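Local coordinates for protein glycoside hydrolase family 31 (Trueperella pyogenes, PDB 5I0F) that probably degrades cycloalternan as a glycoside hydrolase of family 31, passing through a covalent glycosyl-enzyme intermediate, at residues A[396-400]-A[401-405]; A[329-332]-A[333-337]. All coordinates share one frame; numbering follows the deposited sequence.

How the interactions relate
Following the chain from its N terminus, barrel strand 326-329 leads straight into interaction 2, in the loop beyond the strand, where the chain turns so that the Glu335 carboxylate comes back toward Ala331. Helix 370-379 and the neighbouring barrel strand 383-388 come next. Interaction 1 then closes the loop after that strand by starting helix 400-412. Both contacts are local, and they stand in series, so neither nests in nor crosses the other. In space the two loops meet: Glu336 OE1 lies 2.8 Å from Gly399 N, a probable hydrogen bond, and Gln405 OE1 packs against Gly337 CA. The sugar-binding loop of interaction 2 is thus tied to the N-cap and early turns of helix 400-412.

Interaction 1 of 2, residues A[396-400]-A[401-405]; sequences DDLGP and EALAQ. With CA (calcium ion), chain I.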
loop_
_atom_site.group_PDB
_atom_site.type_symbol
_atom_site.label_atom_id
_atom_site.label_comp_id
_atom_site.label_asym_id
_atom_site.label_seq_id
_atom_site.Cartn_x
_atom_site.Cartn_y
_atom_site.Cartn_z
ATOM N N ASP A 396 16.860 20.556 -9.590
ATOM C CA ASP A 396 17.480 21.798 -10.088
ATOM C C ASP A 396 17.073 22.216 -11.532
ATOM O O ASP A 396 17.209 23.399 -11.884
ATOM C CB ASP A 396 19.014 21.723 -9.963
ATOM C CG ASP A 396 19.610 20.477 -10.617
ATOM O OD1 ASP A 396 18.909 19.773 -11.375
ATOM O OD2 ASP A 396 20.798 20.184 -10.372
ATOM N N ASP A 397 16.583 21.265 -12.349
ATOM C CA ASP A 397 16.154 21.539 -13.746
ATOM C C ASP A 397 14.639 21.704 -13.960
ATOM O O ASP A 397 14.153 21.612 -15.086
ATOM C CB ASP A 397 16.705 20.464 -14.700
ATOM C CG ASP A 397 16.120 19.081 -14.450
ATOM O OD1 ASP A 397 15.404 18.869 -13.439
ATOM O OD2 ASP A 397 16.405 18.188 -15.276
ATOM N N LEU A 398 13.897 21.942 -12.887
ATOM C CA LEU A 398 12.489 22.297 -12.993
ATOM C C LEU A 398 12.380 23.689 -13.585
ATOM O O LEU A 398 13.261 24.527 -13.362
ATOM C CB LEU A 398 11.827 22.312 -11.610
ATOM C CG LEU A 398 11.741 20.971 -10.881
ATOM C CD1 LEU A 398 11.203 21.187 -9.474
ATOM C CD2 LEU A 398 10.873 20.008 -11.659
ATOM N N GLY A 399 11.285 23.937 -14.300
ATOM C CA GLY A 399 10.961 25.256 -14.815
ATOM C C GLY A 399 10.484 26.188 -13.710
ATOM O O GLY A 399 10.275 25.739 -12.579
ATOM N N PRO A 400 10.296 27.491 -14.028
ATOM C CA PRO A 400 9.947 28.485 -13.002
ATOM C C PRO A 400 8.640 28.249 -12.263
ATOM O O PRO A 400 8.564 28.558 -11.082
ATOM C CB PRO A 400 9.856 29.815 -13.776
ATOM C CG PRO A 400 10.574 29.586 -15.055
ATOM C CD PRO A 400 10.540 28.111 -15.348
ATOM N N GLU A 401 7.623 27.739 -12.957
ATOM C CA GLU A 401 6.332 27.490 -12.323
ATOM C C GLU A 401 6.425 26.442 -11.203
ATOM O O GLU A 401 5.921 26.669 -10.110
ATOM C CB GLU A 401 5.296 27.062 -13.367
ATOM C CG GLU A 401 3.883 26.893 -12.811
ATOM C CD GLU A 401 3.169 28.198 -12.482
ATOM O OE1 GLU A 401 3.665 29.310 -12.757
ATOM O OE2 GLU A 401 2.042 28.127 -11.962
ATOM N N ALA A 402 7.063 25.314 -11.486
ATOM C CA ALA A 402 7.263 24.246 -10.488
ATOM C C ALA A 402 8.118 24.719 -9.305
ATOM O O ALA A 402 7.783 24.429 -8.148
ATOM C CB ALA A 402 7.873 23.007 -11.131
ATOM N N LEU A 403 9.180 25.479 -9.594
ATOM C CA LEU A 403 9.994 26.066 -8.537
ATOM C C LEU A 403 9.183 26.999 -7.663
ATOM O O LEU A 403 9.300 26.934 -6.462
ATOM C CB LEU A 403 11.213 26.823 -9.090
ATOM C CG LEU A 403 12.254 25.958 -9.805
ATOM C CD1 LEU A 403 13.255 26.838 -10.533
ATOM C CD2 LEU A 403 12.953 25.036 -8.805
ATOM N N ALA A 404 8.375 27.873 -8.265
ATOM C CA ALA A 404 7.523 28.775 -7.475
ATOM C C ALA A 404 6.485 28.006 -6.640
ATOM O O ALA A 404 6.225 28.357 -5.495
ATOM C CB ALA A 404 6.852 29.806 -8.365
ATOM N N GLN A 405 5.888 26.963 -7.219
ATOM C CA GLN A 405 4.942 26.124 -6.479
ATOM C C GLN A 405 5.578 25.479 -5.234
ATOM O O GLN A 405 4.978 25.481 -4.167
ATOM C CB GLN A 405 4.352 25.060 -7.402
ATOM C CG GLN A 405 3.190 24.294 -6.788
ATOM C CD GLN A 405 2.591 23.329 -7.797
ATOM O OE1 GLN A 405 3.322 22.650 -8.517
ATOM N NE2 GLN A 405 1.261 23.312 -7.891
HETATM CA CA CA I . 20.874 18.525 -12.681
HETATM O O HOH W 1 19.141 18.221 -14.232
#
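The carbonyls of Gly399 and Pro400 each meet one backbone N-H and one side chain of the turn that follows. They open helix 400-412 in the (β/α)8 barrel, with Gly399 as N-cap. Leu403 N reaches Gly399 O at 3.2 Å, while Leu403 CG presses on the same oxygen from alongside. Ala404 N comes to Pro400 O at 2.9 Å, and Ala404 CB sits beside that oxygen. Pro400 suits the first helical position, where no N-H is needed for the i to i-4 pattern; its CB leaves away from the helix yet still touches Glu401 N.

Leu398 supplies the apolar part. Its CB lies 4.0 Å from Ala402 CB and 4.1 Å from Leu403 CD2, so the residue just before the cap closes against the first turn. The other methyl of Leu403, CD1, rests on Leu398 O. Glu401 CG stands anti to the backbone N (chi1 -175°), the chain bends at chi2, and OE2 hydrogen-bonds to His354. Three residues before the cap, Asp396 grips a calcium ion with both carboxylate oxygens, OD1 at 2.7 Å and OD2 at 2.8 Å, and water 1 adds a ligand 2.4 Å from the calcium.

Interaction 2 of 2, residues A[329-332]-A[333-337]; sequences IEAW and SDEEG. With GLC (alpha-D-glucopyranose), chain C; BGC (beta-D-glucopyranose), chain B.
Ser333 CB sits over the face of the six-membered ring of Trp332, the tight part of the contact: it stands 3.6 Å from the ring centre and 7° off the normal, a CH-pi contact. Trp332 chi1 of 63° swings the ring under the next residue, NE1 bonds to Trp387 O in the neighbouring barrel strand, and Phe341 meets the ring edge-to-face. Ser333 OG accepts from Glu335 N in an ST turn, and Asp334 OD1 takes Glu336 N in an Asx turn and Gly337 N in an Asx motif, both from one face of its carboxylate.

The other side is looser, with no direct hydrogen bond between 329-332 and 333-337. Water 2 bridges instead, donating to Glu330 O and to Glu335 OE2 (2.8 Å each) and accepting from Ser333 N. Glu335, bent at chi2, offers both oxygens to the alpha-D-glucopyranose: OE1 takes O4 at 2.8 Å and OE2 takes O6 at 2.7 Å. Glu330 OE1 receives O4 of the beta-D-glucopyranose linked to that sugar at 2.6 Å, while its OE2 pairs with Lys465. Glu330, Ala331 and Glu335 belong to the glycan pocket, at the C-terminal end of a barrel strand, where TIM barrels carry their active sites.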
loop_
_atom_site.group_PDB
_atom_site.type_symbol
_atom_site.label_atom_id
_atom_site.label_comp_id
_atom_site.label_asym_id
_atom_site.label_seq_id
_atom_site.Cartn_x
_atom_site.Cartn_y
_atom_site.Cartn_z
ATOM N N ILE A 329 -5.844 8.642 -16.724
ATOM C CA ILE A 329 -4.729 9.230 -17.439
ATOM C C ILE A 329 -3.676 9.570 -16.400
ATOM O O ILE A 329 -3.952 10.326 -15.457
ATOM C CB ILE A 329 -5.146 10.509 -18.226
ATOM C CG1 ILE A 329 -6.441 10.259 -19.017
ATOM C CG2 ILE A 329 -4.005 10.947 -19.142
ATOM C CD1 ILE A 329 -7.039 11.489 -19.668
ATOM N N GLU A 330 -2.493 8.971 -16.557
ATOM C CA GLU A 330 -1.377 9.171 -15.648
ATOM C C GLU A 330 -0.421 10.223 -16.126
ATOM O O GLU A 330 -0.088 11.142 -15.373
ATOM C CB GLU A 330 -0.630 7.842 -15.413
ATOM C CG GLU A 330 -1.497 6.812 -14.749
ATOM C CD GLU A 330 -0.706 5.694 -14.098
ATOM O OE1 GLU A 330 0.380 5.316 -14.644
ATOM O OE2 GLU A 330 -1.198 5.191 -13.055
ATOM N N ALA A 331 -0.002 10.098 -17.383
ATOM C CA ALA A 331 0.934 11.028 -18.010
ATOM C C ALA A 331 0.146 12.123 -18.740
ATOM O O ALA A 331 0.123 12.165 -19.955
ATOM C CB ALA A 331 1.848 10.283 -18.976
ATOM N N TRP A 332 -0.506 12.977 -17.959
ATOM C CA TRP A 332 -1.310 14.097 -18.436
ATOM C C TRP A 332 -0.627 15.448 -18.245
ATOM O O TRP A 332 -0.952 16.415 -18.955
ATOM C CB TRP A 332 -2.679 14.131 -17.706
ATOM C CG TRP A 332 -2.616 14.353 -16.247
ATOM C CD1 TRP A 332 -2.446 13.414 -15.281
ATOM C CD2 TRP A 332 -2.684 15.614 -15.575
ATOM N NE1 TRP A 332 -2.401 14.009 -14.042
ATOM C CE2 TRP A 332 -2.549 15.359 -14.189
ATOM C CE3 TRP A 332 -2.847 16.927 -16.007
ATOM C CZ2 TRP A 332 -2.590 16.373 -13.223
ATOM C CZ3 TRP A 332 -2.886 17.957 -15.033
ATOM C CH2 TRP A 332 -2.765 17.659 -13.666
ATOM N N SER A 333 0.260 15.546 -17.254
ATOM C CA SER A 333 0.739 16.849 -16.785
ATOM C C SER A 333 2.099 17.218 -17.384
ATOM O O SER A 333 2.685 16.463 -18.168
ATOM C CB SER A 333 0.822 16.839 -15.264
ATOM O OG SER A 333 2.030 16.206 -14.827
ATOM N N ASP A 334 2.574 18.406 -17.017
ATOM C CA ASP A 334 3.916 18.845 -17.355
ATOM C C ASP A 334 5.066 17.988 -16.745
ATOM O O ASP A 334 6.246 18.214 -17.068
ATOM C CB ASP A 334 4.097 20.340 -17.011
ATOM C CG ASP A 334 3.908 20.655 -15.514
ATOM O OD1 ASP A 334 4.062 19.777 -14.643
ATOM O OD2 ASP A 334 3.603 21.819 -15.212
ATOM N N GLU A 335 4.731 17.040 -15.866
ATOM C CA GLU A 335 5.695 16.143 -15.208
ATOM C C GLU A 335 6.681 16.860 -14.274
ATOM O O GLU A 335 7.711 16.299 -13.890
ATOM C CB GLU A 335 6.452 15.278 -16.229
ATOM C CG GLU A 335 5.550 14.327 -17.016
ATOM C CD GLU A 335 4.942 13.205 -16.164
ATOM O OE1 GLU A 335 5.567 12.769 -15.166
ATOM O OE2 GLU A 335 3.815 12.752 -16.503
ATOM N N GLU A 336 6.303 18.055 -13.852
ATOM C CA GLU A 336 7.065 18.860 -12.911
ATOM C C GLU A 336 6.247 19.173 -11.661
ATOM O O GLU A 336 6.726 18.951 -10.564
ATOM C CB GLU A 336 7.512 20.135 -13.586
ATOM C CG GLU A 336 8.491 19.863 -14.731
ATOM C CD GLU A 336 9.271 21.084 -15.175
ATOM O OE1 GLU A 336 9.130 22.174 -14.568
ATOM O OE2 GLU A 336 10.053 20.948 -16.136
ATOM N N GLY A 337 5.025 19.693 -11.843
ATOM C CA GLY A 337 4.142 20.085 -10.742
ATOM C C GLY A 337 2.857 19.279 -10.575
ATOM O O GLY A 337 2.151 19.453 -9.575
HETATM C C1 GLC C . 4.911 6.907 -13.592
HETATM C C2 GLC C . 6.377 7.340 -13.419
HETATM C C3 GLC C . 6.480 8.739 -12.825
HETATM C C4 GLC C . 5.602 9.711 -13.607
HETATM C C5 GLC C . 4.164 9.199 -13.635
HETATM C C6 GLC C . 3.221 10.123 -14.399
HETATM O O2 GLC C . 7.078 6.420 -12.573
HETATM O O3 GLC C . 7.848 9.173 -12.830
HETATM O O4 GLC C . 5.657 11.006 -12.989
HETATM O O5 GLC C . 4.148 7.913 -14.263
HETATM O O6 GLC C . 3.592 10.182 -15.771
HETATM C C2 BGC B . 1.605 3.177 -9.574
HETATM C C3 BGC B . 1.516 2.728 -11.044
HETATM C C4 BGC B . 1.697 3.940 -11.951
HETATM C C5 BGC B . 3.004 4.680 -11.629
HETATM C C6 BGC B . 3.045 5.987 -12.410
HETATM C C1 BGC B . 2.194 4.576 -9.258
HETATM O O2 BGC B . 1.664 2.168 -8.546
HETATM O O3 BGC B . 0.267 2.076 -11.287
HETATM O O4 BGC B . 1.690 3.536 -13.334
HETATM O O5 BGC B . 3.193 4.963 -10.219
HETATM O O6 BGC B . 4.337 6.595 -12.314
HETATM O O HOH W 2 1.434 13.548 -15.283
#